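Local coordinates for UPF0098 protein CT_736 (Chlamydia trachomatis, PDB 3N08), which is of unknown function but, as a homologue of phosphatidylethanolamine-binding and Raf kinase inhibitor proteins, may bind phospholipid-like ligands, at residues Tyr21-Pro30 / Ile96-Pro104. Sequence-based numbering, arbitrary orientation.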
ATOM      1  N   TYR B  21     -10.789  16.057 -12.056  1.00  9.54           N
ATOM      2  CA  TYR B  21      -9.317  16.119 -12.045  1.00  9.46           C
ATOM      3  C   TYR B  21      -8.734  16.001 -13.450  1.00 11.19           C
ATOM      4  O   TYR B  21      -7.508  16.038 -13.620  1.00 10.34           O
ATOM      5  CB  TYR B  21      -8.756  15.025 -11.131  1.00  9.75           C
ATOM      6  CG  TYR B  21      -9.445  15.053  -9.791  1.00  9.14           C
ATOM      7  CD1 TYR B  21      -9.374  16.163  -8.962  1.00 10.75           C
ATOM      8  CD2 TYR B  21     -10.230  13.988  -9.383  1.00 10.58           C
ATOM      9  CE1 TYR B  21     -10.060  16.198  -7.745  1.00 12.40           C
ATOM     10  CE2 TYR B  21     -10.918  14.015  -8.198  1.00 11.03           C
ATOM     11  CZ  TYR B  21     -10.815  15.115  -7.367  1.00 12.55           C
ATOM     12  OH  TYR B  21     -11.485  15.139  -6.159  1.00 14.90           O
ATOM     13  N   SER B  22      -9.607  15.912 -14.459  1.00  9.63           N
ATOM     14  CA  SER B  22      -9.204  15.812 -15.844  1.00  9.55           C
ATOM     15  C   SER B  22      -9.413  17.137 -16.580  1.00 10.18           C
ATOM     16  O   SER B  22      -9.989  18.062 -16.044  1.00 10.42           O
ATOM     17  CB  SER B  22     -10.032  14.729 -16.558  1.00 10.37           C
ATOM     18  OG  SER B  22     -11.332  15.206 -16.885  1.00 11.75           O
ATOM     19  N   CYS B  23      -9.017  17.183 -17.842  1.00 11.23           N
ATOM     20  CA  CYS B  23      -9.256  18.350 -18.647  1.00 10.59           C
ATOM     21  C   CYS B  23     -10.737  18.556 -18.914  1.00 12.71           C
ATOM     22  O   CYS B  23     -11.101  19.640 -19.355  1.00 13.49           O
ATOM     23  CB  CYS B  23      -8.531  18.199 -19.975  1.00 11.99           C
ATOM     24  SG  CYS B  23      -9.246  16.930 -21.031  1.00 13.36           S
ATOM     25  N   GLN B  24     -11.579  17.546 -18.705  1.00 11.45           N
ATOM     26  CA  GLN B  24     -13.029  17.702 -18.894  1.00 12.30           C
ATOM     27  C   GLN B  24     -13.734  18.357 -17.720  1.00 15.51           C
ATOM     28  O   GLN B  24     -14.912  18.712 -17.834  1.00 15.99           O
ATOM     29  CB  GLN B  24     -13.699  16.367 -19.167  1.00 12.98           C
ATOM     30  CG  GLN B  24     -13.250  15.723 -20.438  1.00 13.13           C
ATOM     31  CD  GLN B  24     -14.109  14.520 -20.822  1.00 14.10           C
ATOM     32  OE1 GLN B  24     -14.137  13.504 -20.116  1.00 12.74           O
ATOM     33  NE2 GLN B  24     -14.809  14.627 -21.942  1.00 13.06           N
ATOM     34  N   GLY B  25     -13.038  18.518 -16.603  1.00 14.23           N
ATOM     35  CA  GLY B  25     -13.575  19.224 -15.456  1.00 15.21           C
ATOM     36  C   GLY B  25     -12.686  20.417 -15.191  1.00 16.60           C
ATOM     37  O   GLY B  25     -12.039  20.944 -16.093  1.00 15.54           O
ATOM     38  N   VAL B  26     -12.624  20.826 -13.936  1.00 14.87           N
ATOM     39  CA  VAL B  26     -11.776  21.957 -13.581  1.00 13.11           C
ATOM     40  C   VAL B  26     -10.261  21.650 -13.730  1.00 15.76           C
ATOM     41  O   VAL B  26      -9.439  22.550 -13.891  1.00 16.63           O
ATOM     42  CB  VAL B  26     -12.127  22.499 -12.159  1.00 15.73           C
ATOM     43  CG1 VAL B  26     -13.510  23.178 -12.181  1.00 20.08           C
ATOM     44  CG2 VAL B  26     -12.082  21.401 -11.099  1.00 17.20           C
ATOM     45  N   GLY B  27      -9.901  20.376 -13.702  1.00 11.65           N
ATOM     46  CA  GLY B  27      -8.538  19.960 -13.967  1.00 13.41           C
ATOM     47  C   GLY B  27      -7.575  20.193 -12.824  1.00 13.76           C
ATOM     48  O   GLY B  27      -6.380  20.375 -13.034  1.00 13.28           O
ATOM     49  N   ILE B  28      -8.078  20.182 -11.602  1.00 11.17           N
ATOM     50  CA  ILE B  28      -7.206  20.360 -10.448  1.00 11.74           C
ATOM     51  C   ILE B  28      -6.584  19.034 -10.026  1.00  8.71           C
ATOM     52  O   ILE B  28      -7.044  17.946 -10.397  1.00  9.44           O
ATOM     53  CB  ILE B  28      -7.954  21.021  -9.260  1.00 12.44           C
ATOM     54  CG1 ILE B  28      -9.021  20.071  -8.721  1.00 12.86           C
ATOM     55  CG2 ILE B  28      -8.575  22.371  -9.684  1.00 13.32           C
ATOM     56  CD1 ILE B  28      -9.798  20.615  -7.519  1.00 15.80           C
ATOM     57  N   SER B  29      -5.508  19.120  -9.253  1.00  9.39           N
ATOM     58  CA  SER B  29      -4.810  17.931  -8.792  1.00  9.17           C
ATOM     59  C   SER B  29      -5.715  17.116  -7.861  1.00  9.42           C
ATOM     60  O   SER B  29      -6.482  17.685  -7.081  1.00  9.85           O
ATOM     61  CB  SER B  29      -3.488  18.326  -8.118  1.00  8.67           C
ATOM     62  OG  SER B  29      -3.727  19.053  -6.918  1.00 10.24           O
ATOM     63  N   PRO B  30      -5.675  15.784  -7.974  1.00  8.90           N
ATOM     64  CA  PRO B  30      -6.539  14.934  -7.150  1.00 10.25           C
ATOM     65  C   PRO B  30      -6.033  14.847  -5.717  1.00  8.26           C
ATOM     66  O   PRO B  30      -4.830  15.039  -5.469  1.00  9.29           O
ATOM     67  CB  PRO B  30      -6.408  13.561  -7.822  1.00 10.18           C
ATOM     68  CG  PRO B  30      -4.992  13.592  -8.410  1.00 11.19           C
ATOM     69  CD  PRO B  30      -4.804  15.009  -8.874  1.00  9.43           C
ATOM     70  N   ILE B  96       6.005  23.765 -15.077  1.00 13.22           N
ATOM     71  CA  ILE B  96       5.947  23.369 -13.672  1.00 13.15           C
ATOM     72  C   ILE B  96       4.561  22.842 -13.329  1.00 12.60           C
ATOM     73  O   ILE B  96       3.564  23.346 -13.857  1.00 17.17           O
ATOM     74  CB  ILE B  96       6.283  24.584 -12.753  1.00 17.92           C
ATOM     75  CG1 ILE B  96       6.326  24.160 -11.285  1.00 19.94           C
ATOM     76  CG2 ILE B  96       5.242  25.694 -12.935  1.00 24.91           C
ATOM     77  CD1 ILE B  96       6.910  25.226 -10.364  1.00 37.53           C
ATOM     78  N   GLY B  97       4.494  21.858 -12.445  1.00 10.13           N
ATOM     79  CA  GLY B  97       3.253  21.490 -11.792  1.00 13.13           C
ATOM     80  C   GLY B  97       2.378  20.487 -12.516  1.00  9.80           C
ATOM     81  O   GLY B  97       2.803  19.826 -13.452  1.00 10.33           O
ATOM     82  N   TYR B  98       1.129  20.403 -12.074  1.00 10.67           N
ATOM     83  CA  TYR B  98       0.198  19.373 -12.486  1.00  9.64           C
ATOM     84  C   TYR B  98      -0.409  19.649 -13.821  1.00  9.01           C
ATOM     85  O   TYR B  98      -0.884  20.757 -14.095  1.00 11.78           O
ATOM     86  CB  TYR B  98      -0.915  19.269 -11.442  1.00 11.11           C
ATOM     87  CG  TYR B  98      -2.024  18.274 -11.724  1.00  9.67           C
ATOM     88  CD1 TYR B  98      -1.815  16.916 -11.552  1.00  9.13           C
ATOM     89  CD2 TYR B  98      -3.277  18.691 -12.146  1.00  9.44           C
ATOM     90  CE1 TYR B  98      -2.822  15.995 -11.780  1.00  9.49           C
ATOM     91  CE2 TYR B  98      -4.295  17.767 -12.381  1.00 10.25           C
ATOM     92  CZ  TYR B  98      -4.066  16.428 -12.178  1.00 10.11           C
ATOM     93  OH  TYR B  98      -5.046  15.498 -12.389  1.00 11.31           O
ATOM     94  N   CYS B  99      -0.446  18.589 -14.613  0.59  8.49           N
ATOM     95  CA  CYS B  99      -1.091  18.532 -15.917  0.59  9.46           C
ATOM     96  C   CYS B  99      -2.205  17.505 -15.824  0.59 11.45           C
ATOM     97  O   CYS B  99      -1.934  16.355 -15.529  0.59 10.95           O
ATOM     98  CB  CYS B  99      -0.073  18.062 -16.959  0.59 10.87           C
ATOM     99  SG  CYS B  99      -0.667  17.991 -18.648  0.59 27.92           S
ATOM    100  N   PRO B 100      -3.465  17.897 -16.054  1.00  9.81           N
ATOM    101  CA  PRO B 100      -4.510  16.889 -15.883  1.00 10.59           C
ATOM    102  C   PRO B 100      -4.532  15.847 -16.996  1.00 11.49           C
ATOM    103  O   PRO B 100      -4.154  16.127 -18.138  1.00 11.97           O
ATOM    104  CB  PRO B 100      -5.811  17.704 -15.925  1.00 14.07           C
ATOM    105  CG  PRO B 100      -5.478  18.875 -16.700  1.00 16.91           C
ATOM    106  CD  PRO B 100      -4.028  19.213 -16.383  1.00 12.07           C
ATOM    107  N   PRO B 101      -5.017  14.647 -16.688  1.00 10.78           N
ATOM    108  CA  PRO B 101      -5.353  13.705 -17.762  1.00 10.10           C
ATOM    109  C   PRO B 101      -6.216  14.343 -18.834  1.00 11.23           C
ATOM    110  O   PRO B 101      -7.189  15.031 -18.532  1.00 12.55           O
ATOM    111  CB  PRO B 101      -6.141  12.623 -17.019  1.00 11.22           C
ATOM    112  CG  PRO B 101      -5.531  12.629 -15.642  1.00 10.44           C
ATOM    113  CD  PRO B 101      -5.302  14.096 -15.351  1.00 12.29           C
ATOM    114  N   CYS B 102      -5.874  14.091 -20.097  1.00 11.58           N
ATOM    115  CA  CYS B 102      -6.704  14.525 -21.214  1.00 10.75           C
ATOM    116  C   CYS B 102      -6.443  13.572 -22.380  1.00 10.97           C
ATOM    117  O   CYS B 102      -5.931  13.959 -23.428  1.00 11.90           O
ATOM    118  CB  CYS B 102      -6.427  15.990 -21.543  1.00 11.75           C
ATOM    119  SG  CYS B 102      -7.780  16.789 -22.461  1.00 15.49           S
ATOM    120  N   PRO B 103      -6.775  12.298 -22.175  1.00 10.03           N
ATOM    121  CA  PRO B 103      -6.396  11.285 -23.165  1.00  9.80           C
ATOM    122  C   PRO B 103      -7.203  11.420 -24.444  1.00 10.88           C
ATOM    123  O   PRO B 103      -8.428  11.399 -24.400  1.00 11.91           O
ATOM    124  CB  PRO B 103      -6.717   9.973 -22.436  1.00  9.55           C
ATOM    125  CG  PRO B 103      -7.766  10.323 -21.449  1.00 10.93           C
ATOM    126  CD  PRO B 103      -7.460  11.715 -21.013  1.00 11.44           C
ATOM    127  N   PRO B 104      -6.546  11.560 -25.601  1.00 10.96           N
ATOM    128  CA  PRO B 104      -7.333  11.839 -26.812  1.00 11.80           C
ATOM    129  C   PRO B 104      -7.879  10.595 -27.494  1.00 11.73           C
ATOM    130  O   PRO B 104      -8.892  10.715 -28.203  1.00 15.14           O
ATOM    131  CB  PRO B 104      -6.301  12.480 -27.744  1.00 14.16           C
ATOM    132  CG  PRO B 104      -4.998  11.863 -27.317  1.00 15.02           C
ATOM    133  CD  PRO B 104      -5.106  11.769 -25.818  1.00 13.36           C
TER
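Cys23 and Cys102 are joined by a disulfide, SG to SG 2.1 Å, which ties the two loops together covalently. Next to it, Cys23 N donates to Pro101 O at 2.9 Å. This bond is nearly straight, with an N-H...O angle of 160°. Tyr98 OH donates a hydrogen bond to Tyr21 O at 2.8 Å, slightly tilted from the carbonyl plane. That carbonyl also meets Pro100 CB and Pro101 CD. CG of Tyr98 stands anti to the backbone N (chi1 178°), which extends the ring across to 21-30. Ser29 CA sits over the centre of one ring face in a CH-pi contact, 3.7 Å from the centroid. Gly27 O lies at the ring edge, 3.4 Å from Tyr98 CE2. Both segments are loops of the PEBP fold: 21-30 leads into strand 32-35, while the loop holding 96-104 comes before strand 108-117. Ser22 to Gly25 form a type I turn, with Gly25 N bonded to Ser22 O. Ser22 OG accepts from Gln24 N at 3.0 Å, an ST turn, and is also bonded to Lys19 O. The hydroxyl of Tyr21 bonds to Glu80. Gln24 uses OE1 for Tyr150 OH and NE2 for Asp153 O.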